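Local atomic coordinates of hydrazine synthase subunit alpha (Candidatus Kuenenia stuttgartiensis, PDB entry 5C2V), a protein that forms, with its beta and gamma partners, the heme-containing hydrazine synthase complex and itself catalyses the condensation of hydroxylamine with ammonia to hydrazine. Residues Ile166-Ser171 / Asn186-Asp191; Gly102-Glu107 / Gly123-Pro128; Asp514-Thr519 / Ile572-Leu577. All blocks are in the same frame, centred on the assembly; numbering follows the deposited sequence.

Two neighbouring contacts and one distant contact sample the architecture of this subunit. Along the chain they follow in series, contact 2 first, then contact 1, then contact 3. Contacts 1 and 2 have centres about 9 Å apart and meet through strands 154-171 and 124-131, neighbours in one antiparallel sheet of the N-terminal beta-propeller domain. Contact 1 pairs strands within that sheet, whereas contact 2 joins it to the preceding one. In contact 3, residues 514-519 belong to the middle domain, near the heme held by Cys556 and Cys559; its centre is about 35 Å from that of contact 1 and 44 Å from that of contact 2. Contacts 1 and 2 thus sample the propeller, and contact 3 a region next to the heme and the other subunits.

Contact 1 of 3, residues Ile166-Ser171 / Asn186-Asp191; sequences IIFSGS and NLYRLD
Phe168 and Tyr188 meet across two antiparallel strands with different first torsions: Tyr188 CG is anti to its carbonyl carbon (chi1 -74°), whereas Phe168 CG stands between its backbone N and carbonyl carbon (chi1 72°). What the phenylalanine ring receives is chiefly the tyrosine methylene. Tyr188 CB lies over one face of the Phe168 ring, displaced toward the rim and 3.8 Å from the centroid, a CH-pi contact whose nearest rim atom is CE1. The two ring planes are close to parallel, tilted by 14°, yet slid so far apart that they barely overlap. Gly170 O approaches the tyrosine ring at its edge, in the ring plane, 3.7 Å from Tyr188 CE1.

On the same face of the sheet, Leu190 divides its methyls between two partners. Its CD1 reaches Phe168 CE1 at 4.0 Å, while its CD2 packs 3.8 Å from Ile166 CB, the two aliphatic side chains running alongside one another in the same sense. The other face is built from Ile167, Ser169, Leu187 and Arg189; here Ile167 CD1 rests against Arg189 CB at 3.6 Å. The rest of the arginine is extended and leads away to a salt bridge with Asp219 on strand 216-220 and a cation-pi contact with Trp264.

In the backbone, Phe168 and Tyr188 form a hydrogen-bonded pair, N to O 2.9 Å in both directions, as do Gly170 and Asn186. Ser169 and Leu187 make the non-hydrogen-bonded pair between them.

The principle illustrated is a division of labour inside a propeller sheet: the amides and carbonyls of the Phe168/Tyr188 and Gly170/Asn186 pairs satisfy one another, the aromatic pair, Ile166 and Leu190 pack on one face, and the buried arginine charge is probably balanced by Asp219 on the next strand.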
ATOM      1  N   ILE D 166      -7.406 -12.875 -37.628  1.00 72.65           N
ATOM      2  CA  ILE D 166      -7.936 -11.752 -36.867  1.00 69.11           C
ATOM      3  C   ILE D 166      -7.970 -12.064 -35.377  1.00 62.24           C
ATOM      4  O   ILE D 166      -8.684 -12.962 -34.935  1.00 67.66           O
ATOM      5  CB  ILE D 166      -9.349 -11.360 -37.335  1.00 68.39           C
ATOM      6  CG1 ILE D 166      -9.295 -10.771 -38.745  1.00 66.07           C
ATOM      7  CG2 ILE D 166      -9.963 -10.351 -36.378  1.00 77.62           C
ATOM      8  CD1 ILE D 166     -10.627 -10.251 -39.241  1.00 52.14           C
ATOM      9  N   ILE D 167      -7.186 -11.318 -34.607  1.00 67.73           N
ATOM     10  CA  ILE D 167      -7.176 -11.472 -33.158  1.00 70.98           C
ATOM     11  C   ILE D 167      -8.113 -10.449 -32.535  1.00 54.14           C
ATOM     12  O   ILE D 167      -7.916  -9.247 -32.696  1.00 53.67           O
ATOM     13  CB  ILE D 167      -5.762 -11.291 -32.570  1.00 69.75           C
ATOM     14  CG1 ILE D 167      -4.734 -12.082 -33.384  1.00 69.45           C
ATOM     15  CG2 ILE D 167      -5.738 -11.702 -31.106  1.00 57.48           C
ATOM     16  CD1 ILE D 167      -4.980 -13.573 -33.402  1.00 56.63           C
ATOM     17  N   PHE D 168      -9.136 -10.915 -31.826  1.00 59.42           N
ATOM     18  CA  PHE D 168     -10.087  -9.981 -31.230  1.00 73.26           C
ATOM     19  C   PHE D 168     -10.437 -10.353 -29.796  1.00 69.77           C
ATOM     20  O   PHE D 168     -10.135 -11.451 -29.339  1.00 55.24           O
ATOM     21  CB  PHE D 168     -11.362  -9.894 -32.077  1.00 70.60           C
ATOM     22  CG  PHE D 168     -12.241 -11.114 -31.992  1.00 63.06           C
ATOM     23  CD1 PHE D 168     -12.012 -12.210 -32.806  1.00 53.64           C
ATOM     24  CD2 PHE D 168     -13.309 -11.154 -31.109  1.00 49.75           C
ATOM     25  CE1 PHE D 168     -12.823 -13.328 -32.733  1.00 53.81           C
ATOM     26  CE2 PHE D 168     -14.122 -12.268 -31.029  1.00 43.55           C
ATOM     27  CZ  PHE D 168     -13.881 -13.357 -31.843  1.00 55.23           C
ATOM     28  N   SER D 169     -11.069  -9.424 -29.086  1.00 70.96           N
ATOM     29  CA  SER D 169     -11.531  -9.697 -27.733  1.00 52.03           C
ATOM     30  C   SER D 169     -13.015 -10.029 -27.757  1.00 56.10           C
ATOM     31  O   SER D 169     -13.786  -9.379 -28.457  1.00 55.69           O
ATOM     32  CB  SER D 169     -11.264  -8.502 -26.815  1.00 65.88           C
ATOM     33  OG  SER D 169     -11.752  -8.747 -25.508  1.00 63.50           O
ATOM     34  N   GLY D 170     -13.420 -11.041 -27.000  1.00 41.33           N
ATOM     35  CA  GLY D 170     -14.817 -11.426 -26.978  1.00 47.70           C
ATOM     36  C   GLY D 170     -15.250 -12.094 -25.691  1.00 65.86           C
ATOM     37  O   GLY D 170     -14.445 -12.699 -24.986  1.00 56.82           O
ATOM     38  N   SER D 171     -16.541 -11.993 -25.397  1.00 60.96           N
ATOM     39  CA  SER D 171     -17.091 -12.546 -24.168  1.00 55.41           C
ATOM     40  C   SER D 171     -18.427 -13.230 -24.424  1.00 46.24           C
ATOM     41  O   SER D 171     -19.237 -12.737 -25.205  1.00 57.27           O
ATOM     42  CB  SER D 171     -17.263 -11.442 -23.123  1.00 69.62           C
ATOM     43  OG  SER D 171     -18.036 -11.894 -22.025  1.00 63.11           O
ATOM     44  N   ASN D 186     -12.151 -12.550 -23.231  1.00 72.95           N
ATOM     45  CA  ASN D 186     -10.926 -13.279 -23.520  1.00 51.72           C
ATOM     46  C   ASN D 186     -10.478 -13.004 -24.951  1.00 62.80           C
ATOM     47  O   ASN D 186     -11.151 -12.283 -25.687  1.00 61.56           O
ATOM     48  CB  ASN D 186     -11.127 -14.775 -23.293  1.00 47.95           C
ATOM     49  CG  ASN D 186     -10.862 -15.185 -21.858  1.00 39.79           C
ATOM     50  OD1 ASN D 186      -9.856 -14.793 -21.267  1.00 52.38           O
ATOM     51  ND2 ASN D 186     -11.755 -15.990 -21.296  1.00 40.58           N
ATOM     52  N   LEU D 187      -9.346 -13.574 -25.347  1.00 61.77           N
ATOM     53  CA  LEU D 187      -8.831 -13.352 -26.694  1.00 53.84           C
ATOM     54  C   LEU D 187      -9.124 -14.533 -27.613  1.00 60.35           C
ATOM     55  O   LEU D 187      -8.998 -15.693 -27.220  1.00 53.93           O
ATOM     56  CB  LEU D 187      -7.328 -13.074 -26.660  1.00 54.21           C
ATOM     57  CG  LEU D 187      -6.894 -11.747 -26.032  1.00 59.19           C
ATOM     58  CD1 LEU D 187      -5.401 -11.526 -26.222  1.00 55.62           C
ATOM     59  CD2 LEU D 187      -7.689 -10.587 -26.613  1.00 47.52           C
ATOM     60  N   TYR D 188      -9.522 -14.215 -28.840  1.00 51.95           N
ATOM     61  CA  TYR D 188      -9.810 -15.215 -29.857  1.00 61.71           C
ATOM     62  C   TYR D 188      -8.974 -14.975 -31.107  1.00 55.33           C
ATOM     63  O   TYR D 188      -8.794 -13.827 -31.537  1.00 62.23           O
ATOM     64  CB  TYR D 188     -11.293 -15.198 -30.237  1.00 53.33           C
ATOM     65  CG  TYR D 188     -12.235 -15.786 -29.212  1.00 54.03           C
ATOM     66  CD1 TYR D 188     -12.746 -15.008 -28.181  1.00 59.35           C
ATOM     67  CD2 TYR D 188     -12.637 -17.113 -29.292  1.00 55.84           C
ATOM     68  CE1 TYR D 188     -13.617 -15.540 -27.249  1.00 47.04           C
ATOM     69  CE2 TYR D 188     -13.507 -17.654 -28.366  1.00 61.66           C
ATOM     70  CZ  TYR D 188     -13.994 -16.863 -27.347  1.00 52.92           C
ATOM     71  OH  TYR D 188     -14.861 -17.398 -26.422  1.00 74.83           O
ATOM     72  N   ARG D 189      -8.465 -16.058 -31.686  1.00 57.93           N
ATOM     73  CA  ARG D 189      -7.860 -15.999 -33.009  1.00 74.21           C
ATOM     74  C   ARG D 189      -8.881 -16.481 -34.035  1.00 60.74           C
ATOM     75  O   ARG D 189      -9.652 -17.409 -33.776  1.00 50.52           O
ATOM     76  CB  ARG D 189      -6.574 -16.830 -33.078  1.00 54.27           C
ATOM     77  CG  ARG D 189      -6.755 -18.330 -32.921  1.00 60.96           C
ATOM     78  CD  ARG D 189      -5.442 -19.054 -33.178  1.00 55.96           C
ATOM     79  NE  ARG D 189      -5.533 -20.487 -32.913  1.00 47.94           N
ATOM     80  CZ  ARG D 189      -4.530 -21.342 -33.087  1.00 48.86           C
ATOM     81  NH1 ARG D 189      -3.358 -20.909 -33.529  1.00 49.51           N
ATOM     82  NH2 ARG D 189      -4.700 -22.630 -32.821  1.00 51.92           N
ATOM     83  N   LEU D 190      -8.889 -15.834 -35.196  1.00 59.86           N
ATOM     84  CA  LEU D 190      -9.921 -16.077 -36.195  1.00 71.94           C
ATOM     85  C   LEU D 190      -9.333 -16.319 -37.580  1.00 71.94           C
ATOM     86  O   LEU D 190      -8.644 -15.461 -38.135  1.00 64.20           O
ATOM     87  CB  LEU D 190     -10.899 -14.895 -36.232  1.00 67.04           C
ATOM     88  CG  LEU D 190     -12.058 -14.885 -37.232  1.00 71.15           C
ATOM     89  CD1 LEU D 190     -13.259 -14.195 -36.619  1.00 56.53           C
ATOM     90  CD2 LEU D 190     -11.671 -14.182 -38.522  1.00 77.49           C
ATOM     91  N   ASP D 191      -9.612 -17.497 -38.129  1.00 70.67           N
ATOM     92  CA  ASP D 191      -9.261 -17.803 -39.508  1.00 69.08           C
ATOM     93  C   ASP D 191     -10.332 -17.236 -40.430  1.00 62.22           C
ATOM     94  O   ASP D 191     -11.519 -17.580 -40.319  1.00 59.15           O
ATOM     95  CB  ASP D 191      -9.105 -19.311 -39.715  1.00 73.26           C
ATOM     96  CG  ASP D 191      -8.337 -19.652 -40.980  1.00 83.58           C
ATOM     97  OD1 ASP D 191      -8.527 -18.965 -42.006  1.00 75.86           O
ATOM     98  OD2 ASP D 191      -7.536 -20.610 -40.949  1.00 87.95           O
TER

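Contact 2 of 3, residues Gly102-Glu107 / Gly123-Pro128; sequences GCQIWE and GTCRSP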
ATOM      1  N   GLY D 102     -26.444  -8.802 -32.929  1.00 92.98           N
ATOM      2  CA  GLY D 102     -25.604  -8.509 -31.783  1.00 65.22           C
ATOM      3  C   GLY D 102     -24.374  -7.716 -32.176  1.00 67.68           C
ATOM      4  O   GLY D 102     -24.258  -7.262 -33.316  1.00 73.03           O
ATOM      5  N   CYS D 103     -23.449  -7.553 -31.237  1.00 71.10           N
ATOM      6  CA  CYS D 103     -22.212  -6.836 -31.517  1.00 76.72           C
ATOM      7  C   CYS D 103     -21.151  -7.825 -31.971  1.00 73.72           C
ATOM      8  O   CYS D 103     -20.686  -8.658 -31.193  1.00 76.94           O
ATOM      9  CB  CYS D 103     -21.734  -6.063 -30.287  1.00 53.50           C
ATOM     10  SG  CYS D 103     -20.323  -4.973 -30.597  1.00 64.74           S
ATOM     11  N   GLN D 104     -20.770  -7.724 -33.239  1.00 73.66           N
ATOM     12  CA  GLN D 104     -19.896  -8.715 -33.851  1.00 73.95           C
ATOM     13  C   GLN D 104     -18.710  -8.070 -34.559  1.00 71.34           C
ATOM     14  O   GLN D 104     -18.580  -6.845 -34.587  1.00 64.89           O
ATOM     15  CB  GLN D 104     -20.688  -9.569 -34.841  1.00 59.18           C
ATOM     16  CG  GLN D 104     -21.922 -10.246 -34.250  1.00 53.09           C
ATOM     17  CD  GLN D 104     -21.583 -11.450 -33.389  1.00 62.74           C
ATOM     18  OE1 GLN D 104     -20.418 -11.821 -33.245  1.00 71.73           O
ATOM     19  NE2 GLN D 104     -22.608 -12.073 -32.819  1.00 63.21           N
ATOM     20  N   ILE D 105     -17.851  -8.906 -35.131  1.00 73.37           N
ATOM     21  CA  ILE D 105     -16.702  -8.428 -35.889  1.00 81.82           C
ATOM     22  C   ILE D 105     -17.049  -8.335 -37.371  1.00 73.91           C
ATOM     23  O   ILE D 105     -17.608  -9.267 -37.947  1.00 70.30           O
ATOM     24  CB  ILE D 105     -15.477  -9.347 -35.704  1.00 64.79           C
ATOM     25  CG1 ILE D 105     -15.114  -9.461 -34.222  1.00 66.28           C
ATOM     26  CG2 ILE D 105     -14.291  -8.828 -36.503  1.00 67.54           C
ATOM     27  CD1 ILE D 105     -14.687  -8.151 -33.595  1.00 62.55           C
ATOM     28  N   TRP D 106     -16.726  -7.199 -37.977  1.00 73.82           N
ATOM     29  CA  TRP D 106     -16.994  -6.974 -39.391  1.00 72.83           C
ATOM     30  C   TRP D 106     -15.750  -6.414 -40.068  1.00 79.76           C
ATOM     31  O   TRP D 106     -14.809  -6.001 -39.395  1.00 71.05           O
ATOM     32  CB  TRP D 106     -18.170  -6.011 -39.577  1.00 77.07           C
ATOM     33  CG  TRP D 106     -19.420  -6.399 -38.838  1.00 86.01           C
ATOM     34  CD1 TRP D 106     -19.640  -6.309 -37.494  1.00 79.24           C
ATOM     35  CD2 TRP D 106     -20.631  -6.910 -39.409  1.00 81.86           C
ATOM     36  NE1 TRP D 106     -20.906  -6.748 -37.191  1.00 80.50           N
ATOM     37  CE2 TRP D 106     -21.535  -7.121 -38.350  1.00 79.57           C
ATOM     38  CE3 TRP D 106     -21.034  -7.217 -40.712  1.00 86.05           C
ATOM     39  CZ2 TRP D 106     -22.819  -7.623 -38.552  1.00 90.15           C
ATOM     40  CZ3 TRP D 106     -22.310  -7.714 -40.910  1.00 88.62           C
ATOM     41  CH2 TRP D 106     -23.186  -7.914 -39.837  1.00 93.59           C
ATOM     42  N   GLU D 107     -15.740  -6.410 -41.396  1.00 84.19           N
ATOM     43  CA  GLU D 107     -14.684  -5.730 -42.138  1.00 72.20           C
ATOM     44  C   GLU D 107     -15.226  -5.163 -43.442  1.00 68.32           C
ATOM     45  O   GLU D 107     -16.154  -5.718 -44.033  1.00 66.38           O
ATOM     46  CB  GLU D 107     -13.506  -6.667 -42.423  1.00 76.63           C
ATOM     47  CG  GLU D 107     -13.880  -8.059 -42.907  1.00 88.73           C
ATOM     48  CD  GLU D 107     -12.687  -8.800 -43.488  1.00 98.10           C
ATOM     49  OE1 GLU D 107     -11.831  -8.143 -44.115  1.00 86.24           O
ATOM     50  OE2 GLU D 107     -12.595 -10.032 -43.317  1.00 91.83           O
ATOM     51  N   GLY D 123     -22.750 -13.676 -27.810  1.00 63.30           N
ATOM     52  CA  GLY D 123     -21.937 -12.866 -26.924  1.00 61.28           C
ATOM     53  C   GLY D 123     -21.567 -11.535 -27.557  1.00 58.79           C
ATOM     54  O   GLY D 123     -22.182 -11.103 -28.534  1.00 64.58           O
ATOM     55  N   THR D 124     -20.540 -10.896 -27.002  1.00 57.94           N
ATOM     56  CA  THR D 124     -20.040  -9.615 -27.495  1.00 59.18           C
ATOM     57  C   THR D 124     -18.620  -9.735 -28.058  1.00 71.91           C
ATOM     58  O   THR D 124     -17.804 -10.496 -27.538  1.00 65.45           O
ATOM     59  CB  THR D 124     -20.045  -8.556 -26.375  1.00 66.33           C
ATOM     60  OG1 THR D 124     -21.299  -8.598 -25.683  1.00 49.92           O
ATOM     61  CG2 THR D 124     -19.822  -7.161 -26.941  1.00 54.01           C
ATOM     62  N   CYS D 125     -18.330  -8.981 -29.118  1.00 63.57           N
ATOM     63  CA  CYS D 125     -16.999  -8.965 -29.727  1.00 57.13           C
ATOM     64  C   CYS D 125     -16.525  -7.539 -30.002  1.00 56.38           C
ATOM     65  O   CYS D 125     -17.315  -6.688 -30.411  1.00 62.45           O
ATOM     66  CB  CYS D 125     -16.993  -9.766 -31.030  1.00 59.03           C
ATOM     67  SG  CYS D 125     -17.644 -11.443 -30.901  1.00 64.44           S
ATOM     68  N   ARG D 126     -15.237  -7.283 -29.786  1.00 56.37           N
ATOM     69  CA  ARG D 126     -14.661  -5.977 -30.092  1.00 52.15           C
ATOM     70  C   ARG D 126     -13.135  -5.994 -30.214  1.00 59.86           C
ATOM     71  O   ARG D 126     -12.483  -7.016 -29.977  1.00 52.61           O
ATOM     72  CB  ARG D 126     -15.074  -4.954 -29.030  1.00 71.07           C
ATOM     73  CG  ARG D 126     -14.636  -5.297 -27.616  1.00 63.85           C
ATOM     74  CD  ARG D 126     -15.064  -4.216 -26.637  1.00 56.66           C
ATOM     75  NE  ARG D 126     -14.505  -2.912 -26.984  1.00 50.84           N
ATOM     76  CZ  ARG D 126     -13.405  -2.401 -26.441  1.00 66.32           C
ATOM     77  NH1 ARG D 126     -12.743  -3.083 -25.517  1.00 67.20           N
ATOM     78  NH2 ARG D 126     -12.969  -1.208 -26.818  1.00 56.14           N
ATOM     79  N   SER D 127     -12.591  -4.829 -30.566  1.00 62.80           N
ATOM     80  CA  SER D 127     -11.157  -4.620 -30.786  1.00 74.59           C
ATOM     81  C   SER D 127     -10.473  -5.682 -31.652  1.00 71.48           C
ATOM     82  O   SER D 127      -9.558  -6.362 -31.188  1.00 81.40           O
ATOM     83  CB  SER D 127     -10.437  -4.525 -29.439  1.00 80.75           C
ATOM     84  OG  SER D 127     -10.876  -3.394 -28.707  1.00 78.08           O
ATOM     85  N   PRO D 128     -10.911  -5.830 -32.914  1.00 79.23           N
ATOM     86  CA  PRO D 128     -10.234  -6.766 -33.817  1.00 73.42           C
ATOM     87  C   PRO D 128      -8.931  -6.197 -34.377  1.00 65.49           C
ATOM     88  O   PRO D 128      -8.842  -4.992 -34.608  1.00 62.47           O
ATOM     89  CB  PRO D 128     -11.262  -6.973 -34.928  1.00 80.94           C
ATOM     90  CG  PRO D 128     -11.972  -5.666 -35.001  1.00 75.70           C
ATOM     91  CD  PRO D 128     -12.013  -5.122 -33.592  1.00 80.76           C
TER
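Gln104 turns its flat carboxamide so that OE1 comes 3.7 Å from Cys125 SG, with the chain bent at chi2 (-76°) where CD turns off. Polar partners outside the pair of segments fix that amide: OE1 bonds to Thr119 OG1, and NE2 to the carbonyls of Leu121 and Gly101. The other flat group is the Arg126 guanidinium, which carries Ser127 OG over the centre of one face, while its NE is engaged by Asp81 in a salt bridge.

Only one backbone hydrogen bond crosses the contact, from Cys125 N to Cys103 O at 3.2 Å. It is bent, with an N-H...O angle of 136°, and the donor stands above the carbonyl plane. Nearby, Cys103 CB and Thr124 CG2 approach to 4.0 Å. Farther along, Ile105 supplies the apolar link: its CG1 lies 3.7 Å from Cys125 CB, and its CD1 lies 3.9 Å from Pro128 CB. The isoleucine and the proline ring pass one another in opposite senses, and the isoleucine CG2 also touches the proline ring.

Short axes inclined at 44° and a single bond describe the seam between two adjacent propeller sheets. Strand 103-109 is paired with strands 90-97 and 116-117 in one, while strand 124-131 pairs with strand 154-171 in the next. Phe168 of that last strand touches Ile105, Cys125 and Pro128 alike, and Arg126 leans back onto Phe80 and Ala94 in strands 76-84 and 90-97.

Contact 3 of 3, residues Asp514-Thr519 / Ile572-Leu577; sequences DGSTVT and IHAKAL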
ATOM      1  N   ASP D 514      15.109 -31.971  -5.213  1.00 40.99           N
ATOM      2  CA  ASP D 514      15.827 -30.756  -5.585  1.00 45.77           C
ATOM      3  C   ASP D 514      14.871 -29.589  -5.824  1.00 56.77           C
ATOM      4  O   ASP D 514      15.298 -28.493  -6.189  1.00 39.05           O
ATOM      5  CB  ASP D 514      16.689 -30.999  -6.828  1.00 44.46           C
ATOM      6  CG  ASP D 514      15.863 -31.262  -8.071  1.00 61.24           C
ATOM      7  OD1 ASP D 514      14.742 -31.796  -7.943  1.00 59.70           O
ATOM      8  OD2 ASP D 514      16.338 -30.937  -9.181  1.00 56.13           O
ATOM      9  N   GLY D 515      13.581 -29.832  -5.623  1.00 42.35           N
ATOM     10  CA  GLY D 515      12.579 -28.788  -5.753  1.00 50.79           C
ATOM     11  C   GLY D 515      11.949 -28.714  -7.130  1.00 58.16           C
ATOM     12  O   GLY D 515      11.163 -27.810  -7.412  1.00 52.98           O
ATOM     13  N   SER D 516      12.293 -29.666  -7.990  1.00 67.76           N
ATOM     14  CA  SER D 516      11.758 -29.701  -9.346  1.00 56.13           C
ATOM     15  C   SER D 516      10.486 -30.536  -9.422  1.00 43.55           C
ATOM     16  O   SER D 516      10.378 -31.576  -8.773  1.00 49.57           O
ATOM     17  CB  SER D 516      12.802 -30.248 -10.322  1.00 56.35           C
ATOM     18  OG  SER D 516      13.170 -31.575  -9.987  1.00 69.40           O
ATOM     19  N   THR D 517       9.522 -30.076 -10.211  1.00 42.23           N
ATOM     20  CA  THR D 517       8.285 -30.823 -10.400  1.00 47.42           C
ATOM     21  C   THR D 517       7.767 -30.675 -11.827  1.00 50.45           C
ATOM     22  O   THR D 517       8.000 -29.660 -12.479  1.00 48.70           O
ATOM     23  CB  THR D 517       7.190 -30.376  -9.406  1.00 46.94           C
ATOM     24  OG1 THR D 517       6.054 -31.242  -9.519  1.00 60.39           O
ATOM     25  CG2 THR D 517       6.763 -28.941  -9.678  1.00 42.09           C
ATOM     26  N   VAL D 518       7.079 -31.703 -12.310  1.00 44.19           N
ATOM     27  CA  VAL D 518       6.503 -31.687 -13.648  1.00 41.14           C
ATOM     28  C   VAL D 518       5.228 -32.521 -13.660  1.00 45.63           C
ATOM     29  O   VAL D 518       5.143 -33.542 -12.975  1.00 50.04           O
ATOM     30  CB  VAL D 518       7.506 -32.220 -14.704  1.00 53.82           C
ATOM     31  CG1 VAL D 518       7.953 -33.634 -14.358  1.00 45.25           C
ATOM     32  CG2 VAL D 518       6.906 -32.167 -16.103  1.00 35.73           C
ATOM     33  N   THR D 519       4.226 -32.086 -14.419  1.00 34.84           N
ATOM     34  CA  THR D 519       2.979 -32.838 -14.474  1.00 45.00           C
ATOM     35  C   THR D 519       2.201 -32.653 -15.771  1.00 50.45           C
ATOM     36  O   THR D 519       2.401 -31.684 -16.511  1.00 48.99           O
ATOM     37  CB  THR D 519       2.047 -32.463 -13.304  1.00 48.68           C
ATOM     38  OG1 THR D 519       1.047 -33.475 -13.143  1.00 46.64           O
ATOM     39  CG2 THR D 519       1.373 -31.127 -13.562  1.00 29.60           C
ATOM     40  N   ILE D 572      19.764 -24.588 -14.580  1.00 38.49           N
ATOM     41  CA  ILE D 572      19.383 -25.557 -13.564  1.00 34.24           C
ATOM     42  C   ILE D 572      19.242 -26.936 -14.182  1.00 46.52           C
ATOM     43  O   ILE D 572      18.535 -27.114 -15.172  1.00 52.13           O
ATOM     44  CB  ILE D 572      18.049 -25.177 -12.875  1.00 39.88           C
ATOM     45  CG1 ILE D 572      18.150 -23.809 -12.195  1.00 58.81           C
ATOM     46  CG2 ILE D 572      17.646 -26.237 -11.863  1.00 33.64           C
ATOM     47  CD1 ILE D 572      16.891 -23.398 -11.465  1.00 44.89           C
ATOM     48  N   HIS D 573      19.915 -27.913 -13.590  1.00 43.25           N
ATOM     49  CA  HIS D 573      19.795 -29.286 -14.045  1.00 45.83           C
ATOM     50  C   HIS D 573      18.843 -29.998 -13.095  1.00 40.64           C
ATOM     51  O   HIS D 573      19.189 -30.283 -11.949  1.00 62.72           O
ATOM     52  CB  HIS D 573      21.167 -29.956 -14.084  1.00 58.40           C
ATOM     53  CG  HIS D 573      21.173 -31.306 -14.729  1.00 63.62           C
ATOM     54  ND1 HIS D 573      22.317 -32.060 -14.859  1.00 51.10           N
ATOM     55  CD2 HIS D 573      20.174 -32.038 -15.282  1.00 55.06           C
ATOM     56  CE1 HIS D 573      22.027 -33.199 -15.464  1.00 49.92           C
ATOM     57  NE2 HIS D 573      20.734 -33.210 -15.730  1.00 52.82           N
ATOM     58  N   ALA D 574      17.643 -30.289 -13.585  1.00 52.30           N
ATOM     59  CA  ALA D 574      16.552 -30.716 -12.720  1.00 47.90           C
ATOM     60  C   ALA D 574      16.206 -32.187 -12.902  1.00 43.01           C
ATOM     61  O   ALA D 574      16.321 -32.733 -13.998  1.00 64.40           O
ATOM     62  CB  ALA D 574      15.322 -29.854 -12.972  1.00 48.28           C
ATOM     63  N   LYS D 575      15.775 -32.816 -11.814  1.00 38.61           N
ATOM     64  CA  LYS D 575      15.369 -34.215 -11.844  1.00 48.21           C
ATOM     65  C   LYS D 575      14.083 -34.403 -12.641  1.00 57.95           C
ATOM     66  O   LYS D 575      13.872 -35.448 -13.255  1.00 59.73           O
ATOM     67  CB  LYS D 575      15.180 -34.750 -10.423  1.00 53.63           C
ATOM     68  CG  LYS D 575      16.457 -34.845  -9.605  1.00 49.63           C
ATOM     69  CD  LYS D 575      16.205 -35.587  -8.300  1.00 56.71           C
ATOM     70  CE  LYS D 575      17.483 -35.754  -7.494  1.00 48.52           C
ATOM     71  NZ  LYS D 575      17.254 -36.565  -6.267  1.00 52.27           N
ATOM     72  N   ALA D 576      13.229 -33.384 -12.626  1.00 65.02           N
ATOM     73  CA  ALA D 576      11.932 -33.453 -13.291  1.00 68.93           C
ATOM     74  C   ALA D 576      12.072 -33.537 -14.808  1.00 59.70           C
ATOM     75  O   ALA D 576      11.205 -34.086 -15.488  1.00 53.62           O
ATOM     76  CB  ALA D 576      11.082 -32.252 -12.909  1.00 47.22           C
ATOM     77  N   LEU D 577      13.170 -32.993 -15.326  1.00 51.29           N
ATOM     78  CA  LEU D 577      13.438 -32.990 -16.762  1.00 56.91           C
ATOM     79  C   LEU D 577      13.453 -34.401 -17.342  1.00 48.11           C
ATOM     80  O   LEU D 577      13.132 -34.605 -18.513  1.00 48.16           O
ATOM     81  CB  LEU D 577      14.771 -32.293 -17.049  1.00 42.32           C
ATOM     82  CG  LEU D 577      15.193 -32.150 -18.513  1.00 57.45           C
ATOM     83  CD1 LEU D 577      14.181 -31.322 -19.289  1.00 39.34           C
ATOM     84  CD2 LEU D 577      16.582 -31.536 -18.612  1.00 41.32           C
TER
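Thr517 and Ala576 have the nearest CA atoms of the two segments, 5.3 Å apart, where the turn leading into strand 517-522 passes the segment 572-577, whose last three residues have helical backbone angles, the two touching parts running 50° apart. Asp514 and Ser516 carry the polar side of the meeting. The carboxylate uses its oxygens for different tasks. OD2 accepts from Lys575 N at 3.3 Å on its syn side, nearly straight at 160° but tilted well out of the carboxylate plane. OD1 stays within its own segment, taking a bond from Ser516 N at 3.2 Å from above the carboxylate plane, which makes an Asx turn, and another from Ser516 OG on the syn side. Ser516 OG stands between its backbone N and carbonyl carbon (chi1 61°), where, while donating to Asp514 OD1, it also accepts a bent bond from Ala576 N at 3.2 Å.

Further contacts involve carbon atoms. Lys575 CG lies 3.9 Å from Asp514 OD1 as the two side chains cross obliquely; the extended lysine then carries NZ past the carboxylate to Ser513 OG. Among apolar pairs, Ala574 CB and Ser516 CB touch at 3.7 Å, and Val518 CG1 lies at the same separation from Ala576 CB, with Ile432 of strand 428-433 packing against both Val518 and Ala576.

Beyond the pair, Thr517 lies close to the bound heme c, while His573 stacks on Trp214 of the beta subunit and meets Tyr239 of the gamma subunit edge-to-face.

Two successive amides, Lys575 N and Ala576 N, are therefore held by an aspartate and a serine that are themselves bonded together. The Lys575 N-H, with Ser516 N and OG, would probably help to stabilise the negative charge of Asp514, and the linked bonds join the turn that leads into a strand beside the heme to a segment lying at the subunit interface.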